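Long-range contacts in quinoline 2-oxidoreductase large subunit (Pseudomonas putida, PDB 1T3Q), which carries the molybdenum and pterin cytosine dinucleotide cofactor with which this molybdenum hydroxylase probably oxidises quinoline at its 2-position: residues Q224-F228 against N328-T332; T482-T488 against T539-Y545. All blocks are in the same frame, centred on the assembly; numbering follows the deposited sequence.

Contact 1: residues Q224-F228 against N328-T332; sequences QMPSF and NLPWT
F228 pushes the end of its ring into the bend made by L329 and P330. The tight part is there: F228 CZ lies 3.5 Å from L329 CD1 and 3.6 Å from P330 CD, while its neighbour F228 CE1 stays 3.8 Å from P330 CB. With CG anti to the backbone N (chi1 163°), the phenyl ring reaches out from the first turn of helix 226-237 to the proline. The peptide bond preceding P330 is cis, and P330 CG sits 3.7 Å above the W331 ring plane, over its centre; the two rings pack on each other, and the far end of the indole comes near M225.

M225, the N-cap residue of that helix, makes the looser part. Its chain bends at chi3 (70°), bringing SD to 3.7 Å from W331 CZ2, whereas CE is 4.0 Å from P330 CG. The sulfur approaches obliquely, 63° off the normal of the six-membered ring, in a Met-aromatic contact. Of the five touching residues M225 alone is buried; F228, L329, P330 and W331 are partly exposed, so solvent borders both halves.

No hydrogen bond crosses between the segments; the indole NE1 instead donates to A259 O, and Q224 NE2 to an oxo group of the molybdenum ion and to A544 O. The attachment of the 328-332 loop to the helix start is therefore apolar, resting on shape, dispersion and sulfur-ring contact.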
loop_
_atom_site.group_PDB
_atom_site.type_symbol
_atom_site.label_atom_id
_atom_site.label_comp_id
_atom_site.label_asym_id
_atom_site.label_seq_id
_atom_site.Cartn_x
_atom_site.Cartn_y
_atom_site.Cartn_z
ATOM N N GLN B 224 18.906 3.256 4.558
ATOM C CA GLN B 224 19.271 4.648 4.309
ATOM C C GLN B 224 19.637 4.798 2.825
ATOM O O GLN B 224 19.871 5.911 2.347
ATOM C CB GLN B 224 20.486 5.047 5.159
ATOM C CG GLN B 224 20.350 4.716 6.634
ATOM C CD GLN B 224 21.581 5.074 7.439
ATOM O OE1 GLN B 224 21.894 4.412 8.426
ATOM N NE2 GLN B 224 22.282 6.131 7.030
ATOM N N MET B 225 19.669 3.680 2.099
ATOM C CA MET B 225 20.048 3.693 0.675
ATOM C C MET B 225 19.134 2.820 -0.202
ATOM O O MET B 225 19.572 1.812 -0.752
ATOM C CB MET B 225 21.497 3.198 0.544
ATOM C CG MET B 225 22.507 3.941 1.426
ATOM S SD MET B 225 24.161 3.175 1.466
ATOM C CE MET B 225 24.740 3.524 -0.227
ATOM N N PRO B 226 17.864 3.221 -0.379
ATOM C CA PRO B 226 16.923 2.437 -1.191
ATOM C C PRO B 226 17.299 2.118 -2.644
ATOM O O PRO B 226 17.119 0.983 -3.092
ATOM C CB PRO B 226 15.624 3.236 -1.079
ATOM C CG PRO B 226 16.104 4.633 -0.897
ATOM C CD PRO B 226 17.245 4.484 0.065
ATOM N N SER B 227 17.808 3.105 -3.382
ATOM C CA SER B 227 18.187 2.871 -4.778
ATOM C C SER B 227 19.314 1.845 -4.861
ATOM O O SER B 227 19.349 1.018 -5.777
ATOM C CB SER B 227 18.637 4.177 -5.446
ATOM O OG SER B 227 17.573 5.110 -5.520
ATOM N N PHE B 228 20.231 1.917 -3.900
ATOM C CA PHE B 228 21.369 1.008 -3.815
ATOM C C PHE B 228 20.880 -0.422 -3.583
ATOM O O PHE B 228 21.322 -1.359 -4.248
ATOM C CB PHE B 228 22.275 1.456 -2.666
ATOM C CG PHE B 228 23.257 0.418 -2.209
ATOM C CD1 PHE B 228 24.368 0.090 -2.981
ATOM C CD2 PHE B 228 23.084 -0.216 -0.983
ATOM C CE1 PHE B 228 25.296 -0.855 -2.533
ATOM C CE2 PHE B 228 24.007 -1.162 -0.527
ATOM C CZ PHE B 228 25.115 -1.480 -1.306
ATOM N N ASN B 328 32.024 -5.292 4.196
ATOM C CA ASN B 328 30.616 -4.931 4.152
ATOM C C ASN B 328 30.419 -4.248 2.802
ATOM O O ASN B 328 31.375 -3.740 2.216
ATOM C CB ASN B 328 30.285 -3.917 5.252
ATOM C CG ASN B 328 30.995 -2.589 5.039
ATOM O OD1 ASN B 328 32.011 -2.302 5.670
ATOM N ND2 ASN B 328 30.469 -1.783 4.126
ATOM N N LEU B 329 29.188 -4.236 2.308
ATOM C CA LEU B 329 28.881 -3.559 1.051
ATOM C C LEU B 329 28.011 -2.379 1.492
ATOM O O LEU B 329 27.057 -2.572 2.240
ATOM C CB LEU B 329 28.078 -4.479 0.129
ATOM C CG LEU B 329 28.280 -4.502 -1.397
ATOM C CD1 LEU B 329 26.928 -4.363 -2.073
ATOM C CD2 LEU B 329 29.241 -3.421 -1.864
ATOM N N PRO B 330 28.279 -1.164 0.980
ATOM C CA PRO B 330 29.315 -0.796 0.007
ATOM C C PRO B 330 30.617 -0.160 0.508
ATOM O O PRO B 330 31.502 0.124 -0.299
ATOM C CB PRO B 330 28.570 0.168 -0.895
ATOM C CG PRO B 330 27.817 1.000 0.151
ATOM C CD PRO B 330 27.321 -0.052 1.158
ATOM N N TRP B 331 30.754 0.054 1.812
ATOM C CA TRP B 331 31.944 0.723 2.340
ATOM C C TRP B 331 33.216 -0.105 2.466
ATOM O O TRP B 331 34.317 0.436 2.341
ATOM C CB TRP B 331 31.617 1.352 3.700
ATOM C CG TRP B 331 30.251 1.970 3.720
ATOM C CD1 TRP B 331 29.195 1.596 4.502
ATOM C CD2 TRP B 331 29.764 3.005 2.857
ATOM N NE1 TRP B 331 28.080 2.327 4.174
ATOM C CE2 TRP B 331 28.399 3.199 3.169
ATOM C CE3 TRP B 331 30.347 3.783 1.848
ATOM C CZ2 TRP B 331 27.603 4.139 2.504
ATOM C CZ3 TRP B 331 29.556 4.720 1.185
ATOM C CH2 TRP B 331 28.197 4.888 1.518
ATOM N N THR B 332 33.056 -1.404 2.714
ATOM C CA THR B 332 34.167 -2.344 2.891
ATOM C C THR B 332 34.975 -2.005 4.134
ATOM O O THR B 332 34.630 -1.089 4.884
ATOM C CB THR B 332 35.124 -2.387 1.654
ATOM O OG1 THR B 332 35.985 -1.239 1.648
ATOM C CG2 THR B 332 34.314 -2.408 0.361
#

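Contact 2: residues T482-T488 against T539-Y545; sequences TTHDSAT and TYGFGAY. With MCN (pterin cytosine dinucleotide), chain N; SMO (dioxosulfidomolybdenum(VI) ion), chain O.
S486 and Y540 exchange two hydrogen bonds: S486 N donates to Y540 O at 2.8 Å (167° at the hydrogen), and Y540 N donates to S486 OG at 2.9 Å. S486 OG lies between its own backbone N and carbonyl carbon (chi1 70°), which brings the hydroxyl to Y540 N, where it stands in for a backbone carbonyl. A third bond runs from F542 N to D485 OD2, 2.9 Å, entering from above the carboxylate, 47° out of its plane. That oxygen also forms a salt bridge with R548, whose NH1 also donates a hydrogen bond to G543 O, so one arginine ties both segments together. Between these bonds the backbones almost touch, G541 CA lying 3.1 Å from H484 O in a CA-H...O contact.

Farther out, Y540 O comes up to the edge of the H484 imidazole, in its plane; H484 ND1, buried here, has no polar partner in the model. F542 turns one face to T483, whose CA stands 3.9 Å from the ring centroid in a CH-pi contact, while T483 CG2 lies 3.8 Å from F542 CD2. An alanine in place of F542 would probably leave T483 CA without the ring face it lies over and open a gap toward F611 of the second subunit. T539 CG2 packs 3.3 Å from T488 OG1, a hydroxyl already hydrogen-bonded to T627 OG1.

Paired with the start of strand 486-491, the 539-545 loop leads through A544 and Y545 into the molybdenum and pterin cytosine dinucleotide pocket, where Y545 CA is 3.4 Å from MCN S8', consistent with the xanthine dehydrogenase family.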
loop_
_atom_site.group_PDB
_atom_site.type_symbol
_atom_site.label_atom_id
_atom_site.label_comp_id
_atom_site.label_asym_id
_atom_site.label_seq_id
_atom_site.Cartn_x
_atom_site.Cartn_y
_atom_site.Cartn_z
ATOM N N THR B 482 31.743 6.878 -8.468
ATOM C CA THR B 482 30.939 7.937 -9.064
ATOM C C THR B 482 29.559 7.847 -8.414
ATOM O O THR B 482 28.973 6.771 -8.340
ATOM C CB THR B 482 30.777 7.747 -10.587
ATOM O OG1 THR B 482 32.009 8.072 -11.243
ATOM C CG2 THR B 482 29.672 8.646 -11.130
ATOM N N THR B 483 29.043 8.969 -7.930
ATOM C CA THR B 483 27.726 8.952 -7.307
ATOM C C THR B 483 26.680 9.467 -8.280
ATOM O O THR B 483 27.012 10.064 -9.298
ATOM C CB THR B 483 27.685 9.822 -6.034
ATOM O OG1 THR B 483 28.136 11.148 -6.344
ATOM C CG2 THR B 483 28.574 9.217 -4.952
ATOM N N HIS B 484 25.413 9.222 -7.960
ATOM C CA HIS B 484 24.302 9.672 -8.784
ATOM C C HIS B 484 23.160 9.937 -7.809
ATOM O O HIS B 484 22.781 9.056 -7.041
ATOM C CB HIS B 484 23.920 8.584 -9.795
ATOM C CG HIS B 484 22.975 9.047 -10.861
ATOM N ND1 HIS B 484 21.625 9.223 -10.639
ATOM C CD2 HIS B 484 23.187 9.367 -12.159
ATOM C CE1 HIS B 484 21.046 9.628 -11.756
ATOM N NE2 HIS B 484 21.973 9.724 -12.693
ATOM N N ASP B 485 22.634 11.158 -7.829
ATOM C CA ASP B 485 21.555 11.539 -6.930
ATOM C C ASP B 485 20.595 12.509 -7.594
ATOM O O ASP B 485 20.864 13.709 -7.688
ATOM C CB ASP B 485 22.130 12.170 -5.664
ATOM C CG ASP B 485 23.063 11.239 -4.927
ATOM O OD1 ASP B 485 24.276 11.238 -5.229
ATOM O OD2 ASP B 485 22.579 10.492 -4.050
ATOM N N SER B 486 19.462 11.987 -8.049
ATOM C CA SER B 486 18.487 12.822 -8.724
ATOM C C SER B 486 17.297 13.147 -7.835
ATOM O O SER B 486 17.032 12.465 -6.847
ATOM C CB SER B 486 17.996 12.136 -10.002
ATOM O OG SER B 486 17.181 11.008 -9.710
ATOM N N ALA B 487 16.599 14.214 -8.193
ATOM C CA ALA B 487 15.409 14.639 -7.476
ATOM C C ALA B 487 14.427 15.057 -8.544
ATOM O O ALA B 487 14.824 15.448 -9.642
ATOM C CB ALA B 487 15.718 15.820 -6.564
ATOM N N THR B 488 13.142 14.956 -8.233
ATOM C CA THR B 488 12.124 15.362 -9.172
ATOM C C THR B 488 11.286 16.416 -8.481
ATOM O O THR B 488 11.034 16.333 -7.277
ATOM C CB THR B 488 11.230 14.178 -9.596
ATOM O OG1 THR B 488 12.024 13.211 -10.298
ATOM C CG2 THR B 488 10.112 14.656 -10.505
ATOM N N THR B 539 13.125 8.746 -9.418
ATOM C CA THR B 539 14.402 9.316 -8.987
ATOM C C THR B 539 15.349 8.169 -8.649
ATOM O O THR B 539 14.932 7.017 -8.558
ATOM C CB THR B 539 14.304 10.281 -7.751
ATOM O OG1 THR B 539 14.111 9.536 -6.542
ATOM C CG2 THR B 539 13.177 11.281 -7.935
ATOM N N TYR B 540 16.625 8.489 -8.489
ATOM C CA TYR B 540 17.635 7.489 -8.169
ATOM C C TYR B 540 18.775 8.165 -7.434
ATOM O O TYR B 540 19.294 9.187 -7.890
ATOM C CB TYR B 540 18.161 6.842 -9.456
ATOM C CG TYR B 540 19.065 5.659 -9.209
ATOM C CD1 TYR B 540 20.391 5.835 -8.820
ATOM C CD2 TYR B 540 18.579 4.358 -9.328
ATOM C CE1 TYR B 540 21.216 4.739 -8.553
ATOM C CE2 TYR B 540 19.392 3.258 -9.061
ATOM C CZ TYR B 540 20.703 3.455 -8.674
ATOM O OH TYR B 540 21.493 2.369 -8.381
ATOM N N GLY B 541 19.173 7.603 -6.299
ATOM C CA GLY B 541 20.252 8.210 -5.543
ATOM C C GLY B 541 20.933 7.277 -4.566
ATOM O O GLY B 541 20.406 6.219 -4.232
ATOM N N PHE B 542 22.107 7.679 -4.100
ATOM C CA PHE B 542 22.874 6.872 -3.165
ATOM C C PHE B 542 22.324 6.892 -1.737
ATOM O O PHE B 542 22.748 6.102 -0.897
ATOM C CB PHE B 542 24.340 7.320 -3.185
ATOM C CG PHE B 542 25.144 6.726 -4.317
ATOM C CD1 PHE B 542 24.641 6.707 -5.618
ATOM C CD2 PHE B 542 26.403 6.175 -4.080
ATOM C CE1 PHE B 542 25.378 6.146 -6.664
ATOM C CE2 PHE B 542 27.152 5.610 -5.125
ATOM C CZ PHE B 542 26.636 5.596 -6.417
ATOM N N GLY B 543 21.385 7.793 -1.461
ATOM C CA GLY B 543 20.803 7.852 -0.131
ATOM C C GLY B 543 21.476 8.806 0.838
ATOM O O GLY B 543 22.303 9.630 0.451
ATOM N N ALA B 544 21.107 8.693 2.109
ATOM C CA ALA B 544 21.663 9.542 3.154
ATOM C C ALA B 544 22.786 8.841 3.916
ATOM O O ALA B 544 22.584 7.789 4.529
ATOM C CB ALA B 544 20.563 9.964 4.122
ATOM N N TYR B 545 23.969 9.438 3.863
ATOM C CA TYR B 545 25.150 8.918 4.538
ATOM C C TYR B 545 26.244 9.962 4.351
ATOM O O TYR B 545 26.082 10.890 3.566
ATOM C CB TYR B 545 25.571 7.572 3.926
ATOM C CG TYR B 545 26.012 7.647 2.482
ATOM C CD1 TYR B 545 27.288 8.097 2.143
ATOM C CD2 TYR B 545 25.142 7.295 1.451
ATOM C CE1 TYR B 545 27.689 8.198 0.810
ATOM C CE2 TYR B 545 25.531 7.392 0.117
ATOM C CZ TYR B 545 26.805 7.845 -0.196
ATOM O OH TYR B 545 27.192 7.961 -1.514
HETATM N N1 MCN N . 20.861 20.206 8.342
HETATM C C2 MCN N . 20.409 21.564 8.258
HETATM N N3 MCN N . 21.359 22.424 7.730
HETATM C C4 MCN N . 22.642 22.089 7.308
HETATM C C5 MCN N . 23.054 20.685 7.430
HETATM C C6 MCN N . 22.173 19.759 7.936
HETATM O O2 MCN N . 19.308 21.882 8.650
HETATM N N4 MCN N . 23.460 22.993 6.813
HETATM C "C1'" MCN N . 19.796 19.190 8.900
HETATM C C2D MCN N . 19.050 18.412 7.722
HETATM O "O2'" MCN N . 17.655 18.141 8.106
HETATM C "C3'" MCN N . 19.907 17.178 7.526
HETATM C C4D MCN N . 20.361 16.801 8.916
HETATM O O4D MCN N . 20.368 18.105 9.686
HETATM O "O3'" MCN N . 19.106 16.111 6.908
HETATM C "C5'" MCN N . 21.674 15.972 8.995
HETATM O "O5'" MCN N . 22.616 16.686 8.234
HETATM P PA MCN N . 23.437 16.092 7.024
HETATM O O1A MCN N . 22.898 16.754 5.793
HETATM O O2A MCN N . 24.888 16.253 7.444
HETATM O O3A MCN N . 23.341 14.474 6.878
HETATM P PB MCN N . 22.168 13.533 6.327
HETATM O O1B MCN N . 22.710 12.816 5.134
HETATM O O2B MCN N . 20.889 14.299 6.154
HETATM O O3B MCN N . 21.922 12.504 7.533
HETATM C C10 MCN N . 22.750 11.382 7.703
HETATM C "C9'" MCN N . 23.626 11.696 8.872
HETATM C "C8'" MCN N . 24.465 10.415 9.090
HETATM S "S8'" MCN N . 25.545 9.972 7.736
HETATM C "C7'" MCN N . 24.470 9.654 10.186
HETATM S "S7'" MCN N . 25.434 8.167 10.411
HETATM C "C6'" MCN N . 23.498 10.044 11.350
HETATM C C7 MCN N . 23.205 11.521 11.331
HETATM O "O9'" MCN N . 22.732 11.934 10.059
HETATM N "N5'" MCN N . 22.327 9.080 11.237
HETATM C C4A MCN N . 21.228 9.622 12.015
HETATM N "N8'" MCN N . 22.152 11.860 12.348
HETATM C C4B MCN N . 21.127 10.900 12.594
HETATM N "N1'" MCN N . 20.030 11.391 13.346
HETATM C "C2'" MCN N . 19.008 10.516 13.498
HETATM N "N2'" MCN N . 17.945 10.931 14.220
HETATM N "N3'" MCN N . 19.003 9.253 12.942
HETATM C "C4'" MCN N . 20.075 8.691 12.153
HETATM O "O4'" MCN N . 19.992 7.575 11.700
HETATM S S SMO O . 27.826 6.408 9.148
HETATM MO MO SMO O . 26.481 7.791 8.233
HETATM O OM2 SMO O . 27.898 7.971 7.240
HETATM O OM1 SMO O . 25.390 6.735 7.484
#

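The two contacts fall in different molybdopterin cofactor-binding domains, their centres about 12 Å apart, and meet along a line that reaches the molybdenum site at Q224, W331 and Y545. Contact 2 is core: nearly all its touching residues are buried, and the second subunit reaches many of them. Contact 1 is a surface contact, mostly of partly exposed residues, with no other protein chain against it. Their chemistry follows: contact 2 relies on hydrogen bonds and a charged carboxylate, contact 1 on apolar surfaces. They share no helix or strand but touch directly, through probable hydrogen bonds from Q224 NE2 to A544 O and between S227 OG and G541 N, and through W331 CH2 packing 3.4 Å from Y545 CD1.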